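Local coordinates for enterotoxin SEN variant (Staphylococcus aureus, PDB 6KRY), which probably acts as a secreted superantigen toxin that overstimulates T cells, at residues A[6-11]-A[192-197]; A[56-61]-A[85-90]; A[121-126]-A[220-225]. One frame throughout, in Å; residues are numbered along the deposited sequence.

Contact 1: residues A[6-11]-A[192-197]; sequences DLKKKS and LYNIKG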
loop_
_atom_site.group_PDB
_atom_site.type_symbol
_atom_site.label_atom_id
_atom_site.label_comp_id
_atom_site.label_asym_id
_atom_site.label_seq_id
_atom_site.Cartn_x
_atom_site.Cartn_y
_atom_site.Cartn_z
ATOM N N ASP A 6 5.438 22.021 3.961
ATOM C CA ASP A 6 5.714 21.126 2.860
ATOM C C ASP A 6 4.617 20.057 2.723
ATOM O O ASP A 6 4.627 19.265 1.758
ATOM C CB ASP A 6 7.029 20.372 3.085
ATOM C CG ASP A 6 8.252 21.247 2.907
ATOM O OD1 ASP A 6 8.131 22.269 2.200
ATOM O OD2 ASP A 6 9.304 20.895 3.480
ATOM N N LEU A 7 3.706 19.958 3.693
ATOM C CA LEU A 7 2.671 18.927 3.647
ATOM C C LEU A 7 1.397 19.514 3.056
ATOM O O LEU A 7 1.086 20.672 3.305
ATOM C CB LEU A 7 2.401 18.407 5.051
ATOM C CG LEU A 7 3.571 17.701 5.720
ATOM C CD1 LEU A 7 3.171 17.379 7.138
ATOM C CD2 LEU A 7 3.968 16.440 4.949
ATOM N N LYS A 8 0.679 18.710 2.277
ATOM C CA LYS A 8 -0.582 19.140 1.665
ATOM C C LYS A 8 -1.693 19.120 2.725
ATOM O O LYS A 8 -1.615 18.418 3.742
ATOM C CB LYS A 8 -0.968 18.214 0.508
ATOM C CG LYS A 8 0.081 18.024 -0.573
ATOM C CD LYS A 8 0.244 19.209 -1.477
ATOM C CE LYS A 8 1.345 19.001 -2.498
ATOM N NZ LYS A 8 2.692 19.167 -1.890
ATOM N N LYS A 9 -2.747 19.873 2.448
ATOM C CA LYS A 9 -3.828 20.085 3.372
ATOM C C LYS A 9 -5.031 19.202 2.998
ATOM O O LYS A 9 -5.399 19.148 1.841
ATOM C CB LYS A 9 -4.223 21.562 3.306
ATOM C CG LYS A 9 -4.502 22.199 4.647
ATOM C CD LYS A 9 -4.578 23.708 4.604
ATOM C CE LYS A 9 -5.889 24.240 5.155
ATOM N NZ LYS A 9 -6.410 23.463 6.318
ATOM N N LYS A 10 -5.660 18.550 3.986
ATOM C CA LYS A 10 -6.872 17.781 3.729
ATOM C C LYS A 10 -7.976 18.629 3.056
ATOM O O LYS A 10 -8.681 18.132 2.176
ATOM C CB LYS A 10 -7.435 17.204 5.030
ATOM C CG LYS A 10 -8.674 16.356 4.836
ATOM C CD LYS A 10 -9.210 15.813 6.119
ATOM C CE LYS A 10 -10.382 14.897 5.906
ATOM N NZ LYS A 10 -10.782 14.270 7.170
ATOM N N SER A 11 -8.151 19.878 3.490
ATOM C CA SER A 11 -9.237 20.738 2.993
ATOM C C SER A 11 -9.045 21.116 1.521
ATOM O O SER A 11 -9.958 21.614 0.917
ATOM C CB SER A 11 -9.385 21.950 3.830
ATOM O OG SER A 11 -8.201 22.718 3.781
ATOM N N LEU A 192 0.348 11.960 3.756
ATOM C CA LEU A 192 -0.951 11.318 3.774
ATOM C C LEU A 192 -1.967 11.997 2.853
ATOM O O LEU A 192 -2.884 11.317 2.384
ATOM C CB LEU A 192 -1.501 11.270 5.207
ATOM C CG LEU A 192 -0.728 10.398 6.199
ATOM C CD1 LEU A 192 -1.323 10.544 7.585
ATOM C CD2 LEU A 192 -0.712 8.938 5.761
ATOM N N TYR A 193 -1.842 13.313 2.631
ATOM C CA TYR A 193 -2.833 14.048 1.867
ATOM C C TYR A 193 -2.302 14.389 0.481
ATOM O O TYR A 193 -2.902 15.190 -0.210
ATOM C CB TYR A 193 -3.270 15.266 2.679
ATOM C CG TYR A 193 -4.044 14.867 3.907
ATOM C CD1 TYR A 193 -5.258 14.219 3.806
ATOM C CD2 TYR A 193 -3.548 15.113 5.174
ATOM C CE1 TYR A 193 -5.975 13.846 4.937
ATOM C CE2 TYR A 193 -4.238 14.719 6.314
ATOM C CZ TYR A 193 -5.457 14.094 6.195
ATOM O OH TYR A 193 -6.109 13.749 7.327
ATOM N N ASN A 194 -1.149 13.833 0.111
ATOM C CA ASN A 194 -0.557 14.035 -1.200
ATOM C C ASN A 194 -0.843 12.786 -2.044
ATOM O O ASN A 194 0.042 11.987 -2.285
ATOM C CB ASN A 194 0.948 14.267 -1.142
ATOM C CG ASN A 194 1.562 14.565 -2.497
ATOM O OD1 ASN A 194 0.915 15.102 -3.378
ATOM N ND2 ASN A 194 2.798 14.140 -2.703
ATOM N N ILE A 195 -2.076 12.686 -2.526
ATOM C CA ILE A 195 -2.561 11.574 -3.335
ATOM C C ILE A 195 -2.788 12.057 -4.771
ATOM O O ILE A 195 -3.375 13.091 -5.010
ATOM C CB ILE A 195 -3.858 11.005 -2.748
ATOM C CG1 ILE A 195 -3.743 10.749 -1.247
ATOM C CG2 ILE A 195 -4.253 9.743 -3.496
ATOM C CD1 ILE A 195 -2.847 9.600 -0.922
ATOM N N LYS A 196 -2.313 11.281 -5.735
ATOM C CA LYS A 196 -2.420 11.698 -7.145
ATOM C C LYS A 196 -3.760 11.226 -7.717
ATOM O O LYS A 196 -4.207 10.097 -7.451
ATOM C CB LYS A 196 -1.224 11.177 -7.943
ATOM C CG LYS A 196 0.120 11.362 -7.244
ATOM C CD LYS A 196 0.401 12.750 -6.606
ATOM C CE LYS A 196 1.550 13.498 -7.260
ATOM N NZ LYS A 196 1.137 14.020 -8.589
ATOM N N GLY A 197 -4.417 12.123 -8.466
ATOM C CA GLY A 197 -5.576 11.833 -9.319
ATOM C C GLY A 197 -6.875 11.631 -8.559
ATOM O O GLY A 197 -6.985 12.016 -7.423
HETATM O O HOH W 1 -3.989 17.944 -0.496
#
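CB of Lys10 stands over one face of the Tyr193 ring. It sits 3.8 Å from the ring centroid and 17° off the ring normal, which meets the geometry of a CH-pi contact, and is displaced toward the CE1 side of the ring. CG of Lys10 is anti to the backbone N (chi1 -178°), and the chain is extended beyond it; the methylenes leave the face and pass outside the rim by CE1 toward OH, the two side chains crossing obliquely. CG of Lys10 is 3.7 Å from CE1 of Tyr193, and CD of Lys10 is 3.9 Å from OH of Tyr193. Two residues earlier, CB of Lys8 rests 3.7 Å from the carbonyl O of Tyr193, and CG of Lys8 packs 3.9 Å from CB of Asn194. No direct hydrogen bond joins the two segments. Their polar link is a single water that donates to O of Lys9 and to O of Tyr193, each at 3.0 Å, and so satisfies two carbonyls that cannot bond to each other.

The second shell fixes both partners of the CH-pi contact. The hydroxyl of Tyr193 is hydrogen-bonded to O of Ile163, and NZ of Lys10 is held by the carbonyls of Ile163, Asn165 and Thr168, so ring and ammonium end are tied to the same loop. Asp191 joins the two backbones, one carboxylate oxygen taking N of Lys8 and the other N of Tyr193. Beyond them, Lys10 is bonded through its backbone to Gln172, beside strand 173-180. The contact therefore fastens the N-terminal tail, just ahead of helix 15-26, to the loop leaving strand 188-191 of the beta-grasp domain, consistent with the staphylococcal enterotoxin architecture in which the N-terminal segment packs against the C-terminal domain.

Contact 2: residues A[56-61]-A[85-90]; sequences SVLKTS and GLYYGN
In Tyr87, CG lies between the backbone N and the carbonyl carbon (chi1 64°), while CG of Leu58 is anti to its carbonyl carbon (chi1 -71°) and a near-anti chi2 of -169° carries CD1 of Leu58 to the tyrosine ring edge. There CD1 of Leu58 lies in the ring plane, 3.6 Å from CE1 of Tyr87; the two side chains slide past each other in opposite directions. The same methyl comes within 3.5 Å of CA of Gly89, packing directly against the glycine backbone. Val57 crosses Tyr87 at about a right angle and brings CG2 to 3.2 Å from OH of Tyr87, also near the ring plane. No hydrogen bond spans the segments; the phenol is instead bonded to O of Thr29, which fixes the far end of the ring.

Within 56-61, N of Lys59 bonds to O of Ser56, and Lys59 and Thr60 both face Ile55 in a G1 beta bulge. The contact thus sets the turn between strands 47-55 and 60-66 of the OB-fold domain against strand 86-88. Tyr87 also touches Ile55 and meets the Trp30 ring, Leu58 touches Ser101 of strand 100-109, and Tyr24 of helix 15-26 bonds to O of Tyr87.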
loop_
_atom_site.group_PDB
_atom_site.type_symbol
_atom_site.label_atom_id
_atom_site.label_comp_id
_atom_site.label_asym_id
_atom_site.label_seq_id
_atom_site.Cartn_x
_atom_site.Cartn_y
_atom_site.Cartn_z
ATOM N N SER A 56 -14.215 -11.318 -5.010
ATOM C CA SER A 56 -15.649 -11.427 -5.006
ATOM C C SER A 56 -16.321 -10.072 -5.267
ATOM O O SER A 56 -17.265 -9.951 -6.060
ATOM C CB SER A 56 -16.106 -12.017 -3.706
ATOM O OG SER A 56 -17.386 -12.609 -3.899
ATOM N N VAL A 57 -15.837 -9.030 -4.610
ATOM C CA VAL A 57 -16.555 -7.760 -4.653
ATOM C C VAL A 57 -16.504 -7.147 -6.056
ATOM O O VAL A 57 -17.382 -6.362 -6.380
ATOM C CB VAL A 57 -16.058 -6.786 -3.578
ATOM C CG1 VAL A 57 -16.406 -7.313 -2.186
ATOM C CG2 VAL A 57 -14.571 -6.499 -3.708
ATOM N N LEU A 58 -15.503 -7.474 -6.888
ATOM C CA LEU A 58 -15.429 -6.905 -8.256
ATOM C C LEU A 58 -15.784 -7.975 -9.297
ATOM O O LEU A 58 -15.814 -7.688 -10.463
ATOM C CB LEU A 58 -14.026 -6.331 -8.524
ATOM C CG LEU A 58 -13.637 -5.037 -7.784
ATOM C CD1 LEU A 58 -12.353 -4.451 -8.350
ATOM C CD2 LEU A 58 -14.737 -3.981 -7.843
ATOM N N LYS A 59 -16.012 -9.208 -8.845
ATOM C CA LYS A 59 -16.331 -10.371 -9.702
ATOM C C LYS A 59 -15.208 -10.599 -10.710
ATOM O O LYS A 59 -15.491 -10.863 -11.863
ATOM C CB LYS A 59 -17.651 -10.172 -10.465
ATOM C CG LYS A 59 -18.904 -10.057 -9.609
ATOM C CD LYS A 59 -20.113 -9.589 -10.414
ATOM C CE LYS A 59 -21.332 -9.301 -9.566
ATOM N NZ LYS A 59 -21.552 -10.389 -8.579
ATOM N N THR A 60 -13.942 -10.506 -10.269
ATOM C CA THR A 60 -12.784 -10.744 -11.145
ATOM C C THR A 60 -12.072 -12.019 -10.684
ATOM O O THR A 60 -12.187 -12.414 -9.539
ATOM C CB THR A 60 -11.828 -9.543 -11.183
ATOM O OG1 THR A 60 -11.445 -9.313 -9.828
ATOM C CG2 THR A 60 -12.439 -8.312 -11.820
ATOM N N SER A 61 -11.341 -12.641 -11.616
ATOM C CA SER A 61 -10.647 -13.929 -11.449
ATOM C C SER A 61 -9.159 -13.835 -11.758
ATOM O O SER A 61 -8.457 -14.827 -11.550
ATOM C CB SER A 61 -11.224 -14.971 -12.372
ATOM O OG SER A 61 -12.568 -15.202 -12.047
ATOM N N GLY A 85 -1.505 -5.656 -1.465
ATOM C CA GLY A 85 -1.734 -4.237 -1.649
ATOM C C GLY A 85 -3.171 -3.885 -1.961
ATOM O O GLY A 85 -4.091 -4.709 -1.815
ATOM N N LEU A 86 -3.351 -2.641 -2.418
ATOM C CA LEU A 86 -4.675 -2.119 -2.750
ATOM C C LEU A 86 -4.923 -2.216 -4.260
ATOM O O LEU A 86 -4.180 -1.646 -5.075
ATOM C CB LEU A 86 -4.725 -0.660 -2.279
ATOM C CG LEU A 86 -4.590 -0.474 -0.764
ATOM C CD1 LEU A 86 -4.512 1.007 -0.408
ATOM C CD2 LEU A 86 -5.737 -1.141 -0.006
ATOM N N TYR A 87 -6.000 -2.912 -4.633
ATOM C CA TYR A 87 -6.300 -3.151 -6.037
ATOM C C TYR A 87 -7.411 -2.218 -6.518
ATOM O O TYR A 87 -8.119 -1.552 -5.740
ATOM C CB TYR A 87 -6.680 -4.621 -6.268
ATOM C CG TYR A 87 -7.939 -5.032 -5.565
ATOM C CD1 TYR A 87 -9.177 -4.811 -6.143
ATOM C CD2 TYR A 87 -7.907 -5.555 -4.293
ATOM C CE1 TYR A 87 -10.351 -5.078 -5.460
ATOM C CE2 TYR A 87 -9.070 -5.869 -3.608
ATOM C CZ TYR A 87 -10.295 -5.641 -4.199
ATOM O OH TYR A 87 -11.461 -5.919 -3.541
ATOM N N TYR A 88 -7.546 -2.182 -7.851
ATOM C CA TYR A 88 -8.567 -1.430 -8.511
ATOM C C TYR A 88 -9.114 -2.234 -9.689
ATOM O O TYR A 88 -8.432 -3.072 -10.275
ATOM C CB TYR A 88 -8.009 -0.070 -8.930
ATOM C CG TYR A 88 -7.020 -0.102 -10.070
ATOM C CD1 TYR A 88 -7.481 -0.024 -11.360
ATOM C CD2 TYR A 88 -5.648 -0.070 -9.867
ATOM C CE1 TYR A 88 -6.621 -0.013 -12.438
ATOM C CE2 TYR A 88 -4.763 -0.065 -10.948
ATOM C CZ TYR A 88 -5.259 -0.028 -12.235
ATOM O OH TYR A 88 -4.507 -0.046 -13.367
ATOM N N GLY A 89 -10.381 -1.971 -10.012
ATOM C CA GLY A 89 -11.074 -2.645 -11.105
ATOM C C GLY A 89 -11.309 -1.725 -12.300
ATOM O O GLY A 89 -11.232 -2.192 -13.444
ATOM N N ASN A 90 -11.597 -0.439 -12.035
ATOM C CA ASN A 90 -11.915 0.598 -13.035
ATOM C C ASN A 90 -10.641 1.027 -13.760
ATOM O O ASN A 90 -9.698 1.426 -13.108
ATOM C CB ASN A 90 -12.594 1.783 -12.327
ATOM C CG ASN A 90 -12.730 3.073 -13.122
ATOM O OD1 ASN A 90 -13.030 3.036 -14.313
ATOM N ND2 ASN A 90 -12.602 4.227 -12.465
#

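Contact 3: residues A[121-126]-A[220-225]; sequences IGVNVF and IDVFLY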
loop_
_atom_site.group_PDB
_atom_site.type_symbol
_atom_site.label_atom_id
_atom_site.label_comp_id
_atom_site.label_asym_id
_atom_site.label_seq_id
_atom_site.Cartn_x
_atom_site.Cartn_y
_atom_site.Cartn_z
ATOM N N ILE A 121 6.171 -4.685 14.114
ATOM C CA ILE A 121 6.743 -3.373 13.785
ATOM C C ILE A 121 5.989 -2.295 14.566
ATOM O O ILE A 121 4.745 -2.235 14.513
ATOM C CB ILE A 121 6.671 -3.140 12.269
ATOM C CG1 ILE A 121 7.554 -4.159 11.544
ATOM C CG2 ILE A 121 7.036 -1.702 11.950
ATOM C CD1 ILE A 121 7.488 -4.082 10.031
ATOM N N GLY A 122 6.751 -1.491 15.316
ATOM C CA GLY A 122 6.191 -0.430 16.185
ATOM C C GLY A 122 5.848 0.795 15.352
ATOM O O GLY A 122 6.592 1.145 14.448
ATOM N N VAL A 123 4.699 1.395 15.655
ATOM C CA VAL A 123 4.239 2.648 15.065
ATOM C C VAL A 123 3.986 3.647 16.199
ATOM O O VAL A 123 3.080 3.467 16.991
ATOM C CB VAL A 123 2.952 2.429 14.238
ATOM C CG1 VAL A 123 2.547 3.706 13.520
ATOM C CG2 VAL A 123 3.046 1.250 13.273
ATOM N N ASN A 124 4.793 4.696 16.259
ATOM C CA ASN A 124 4.566 5.805 17.185
ATOM C C ASN A 124 3.720 6.873 16.491
ATOM O O ASN A 124 3.834 7.069 15.266
ATOM C CB ASN A 124 5.883 6.400 17.659
ATOM C CG ASN A 124 6.594 5.459 18.599
ATOM O OD1 ASN A 124 7.692 5.017 18.294
ATOM N ND2 ASN A 124 5.973 5.174 19.733
ATOM N N VAL A 125 2.782 7.449 17.233
ATOM C CA VAL A 125 1.893 8.434 16.665
ATOM C C VAL A 125 1.981 9.714 17.513
ATOM O O VAL A 125 1.856 9.676 18.764
ATOM C CB VAL A 125 0.447 7.907 16.587
ATOM C CG1 VAL A 125 -0.483 8.943 15.982
ATOM C CG2 VAL A 125 0.328 6.622 15.795
ATOM N N PHE A 126 2.140 10.846 16.822
ATOM C CA PHE A 126 2.163 12.167 17.401
ATOM C C PHE A 126 1.034 13.004 16.779
ATOM O O PHE A 126 0.786 12.927 15.578
ATOM C CB PHE A 126 3.510 12.835 17.170
ATOM C CG PHE A 126 4.659 12.075 17.788
ATOM C CD1 PHE A 126 5.322 11.087 17.075
ATOM C CD2 PHE A 126 5.041 12.321 19.099
ATOM C CE1 PHE A 126 6.364 10.375 17.658
ATOM C CE2 PHE A 126 6.101 11.628 19.669
ATOM C CZ PHE A 126 6.761 10.660 18.945
ATOM N N ILE A 220 8.053 2.845 12.424
ATOM C CA ILE A 220 7.274 3.889 11.728
ATOM C C ILE A 220 6.903 4.971 12.726
ATOM O O ILE A 220 6.547 4.659 13.859
ATOM C CB ILE A 220 6.050 3.245 11.086
ATOM C CG1 ILE A 220 6.520 2.189 10.084
ATOM C CG2 ILE A 220 5.146 4.280 10.424
ATOM C CD1 ILE A 220 5.394 1.317 9.582
ATOM N N ASP A 221 6.990 6.232 12.292
ATOM C CA ASP A 221 6.465 7.330 13.075
ATOM C C ASP A 221 5.431 8.074 12.228
ATOM O O ASP A 221 5.706 8.433 11.088
ATOM C CB ASP A 221 7.558 8.283 13.533
ATOM C CG ASP A 221 8.683 7.630 14.316
ATOM O OD1 ASP A 221 8.379 6.852 15.226
ATOM O OD2 ASP A 221 9.857 7.893 13.963
ATOM N N VAL A 222 4.265 8.342 12.822
ATOM C CA VAL A 222 3.193 9.084 12.184
ATOM C C VAL A 222 3.074 10.460 12.873
ATOM O O VAL A 222 3.001 10.524 14.131
ATOM C CB VAL A 222 1.869 8.300 12.294
ATOM C CG1 VAL A 222 0.685 9.101 11.778
ATOM C CG2 VAL A 222 1.956 6.953 11.572
ATOM N N PHE A 223 3.015 11.529 12.067
ATOM C CA PHE A 223 2.849 12.900 12.565
ATOM C C PHE A 223 1.546 13.430 11.993
ATOM O O PHE A 223 1.378 13.461 10.788
ATOM C CB PHE A 223 4.063 13.761 12.199
ATOM C CG PHE A 223 5.357 13.288 12.805
ATOM C CD1 PHE A 223 5.695 13.620 14.107
ATOM C CD2 PHE A 223 6.206 12.446 12.101
ATOM C CE1 PHE A 223 6.866 13.149 14.680
ATOM C CE2 PHE A 223 7.380 11.981 12.672
ATOM C CZ PHE A 223 7.705 12.337 13.954
ATOM N N LEU A 224 0.633 13.824 12.873
ATOM C CA LEU A 224 -0.632 14.376 12.499
ATOM C C LEU A 224 -0.726 15.810 13.038
ATOM O O LEU A 224 -0.166 16.108 14.081
ATOM C CB LEU A 224 -1.762 13.532 13.093
ATOM C CG LEU A 224 -1.714 12.035 12.741
ATOM C CD1 LEU A 224 -2.864 11.313 13.424
ATOM C CD2 LEU A 224 -1.774 11.825 11.242
ATOM N N TYR A 225 -1.470 16.655 12.331
ATOM C CA TYR A 225 -1.576 18.079 12.693
ATOM C C TYR A 225 -3.017 18.553 12.469
ATOM O O TYR A 225 -3.619 18.260 11.427
ATOM C CB TYR A 225 -0.616 18.937 11.876
ATOM C CG TYR A 225 0.820 18.510 11.990
ATOM C CD1 TYR A 225 1.586 18.879 13.084
ATOM C CD2 TYR A 225 1.401 17.704 11.019
ATOM C CE1 TYR A 225 2.902 18.464 13.205
ATOM C CE2 TYR A 225 2.710 17.273 11.138
ATOM C CZ TYR A 225 3.461 17.659 12.229
ATOM O OH TYR A 225 4.766 17.250 12.309
HETATM O O HOH W 2 8.158 3.775 16.208
#
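Phe126 and Phe223 stand side by side on one face of a parallel strand pair, with CG anti to the carbonyl carbon in both (chi1 -61° in Phe126). These matching first torsions place both CG atoms alike, and near-perpendicular second torsions bring the ring planes to within 11° of each other, but the rings are slid so far that they barely overlap: the centroids are 5.3 Å apart, and CD1 of Phe126 meets CE1 of Phe223 at 3.5 Å.

Asn124 and Asp221 point the same way on this face, their amide and carboxylate planes nearly coplanar. CB of Asn124 is 3.5 Å from OD1 of Asp221, and a water lies close to O of Ile220, though its hydrogen bonding is doubtful. The opposite face is aliphatic. CG1 of Val123, anti to its backbone N, reaches 3.8 Å from CG2 of Val222 and 4.1 Å from CG2 of Ile220, while CG1 of Val125 is 4.2 Å from CD1 of Leu224.

Five backbone hydrogen bonds, from Ile220 N to Gly122 O through Leu224 N to Phe126 O, keep the register, two of them at 2.8 Å (Val222 N to Asn124 O and Phe126 N to Val222 O). The aliphatic face packs on helix 146-161: Val222 touches Leu157, Ile220 Val153 and Val125 Tyr161. Strands 130-139 and 173-180 flank the pair, giving the parallel central strands and helix-covered mixed sheet of the beta-grasp fold.

Contact 3 is the regular one: two central strands of the beta-grasp sheet joined by a ladder of backbone bonds, with a buried aliphatic face and a more open polar and aromatic one. Contacts 1 and 2 join loops and strand ends, lack direct hydrogen bonds across them, and mix buried tyrosines with exposed neighbours. In contact 1 a lysine CB stands over a tyrosine face and a water bridges carbonyls; in contact 2 methyl groups meet the tyrosine at its edge. Contacts 1 and 3 touch, Leu192 on Leu224 and Leu7 on Tyr225, whereas contact 2 belongs to the OB-fold domain, its centre about 30 Å from that of contact 3.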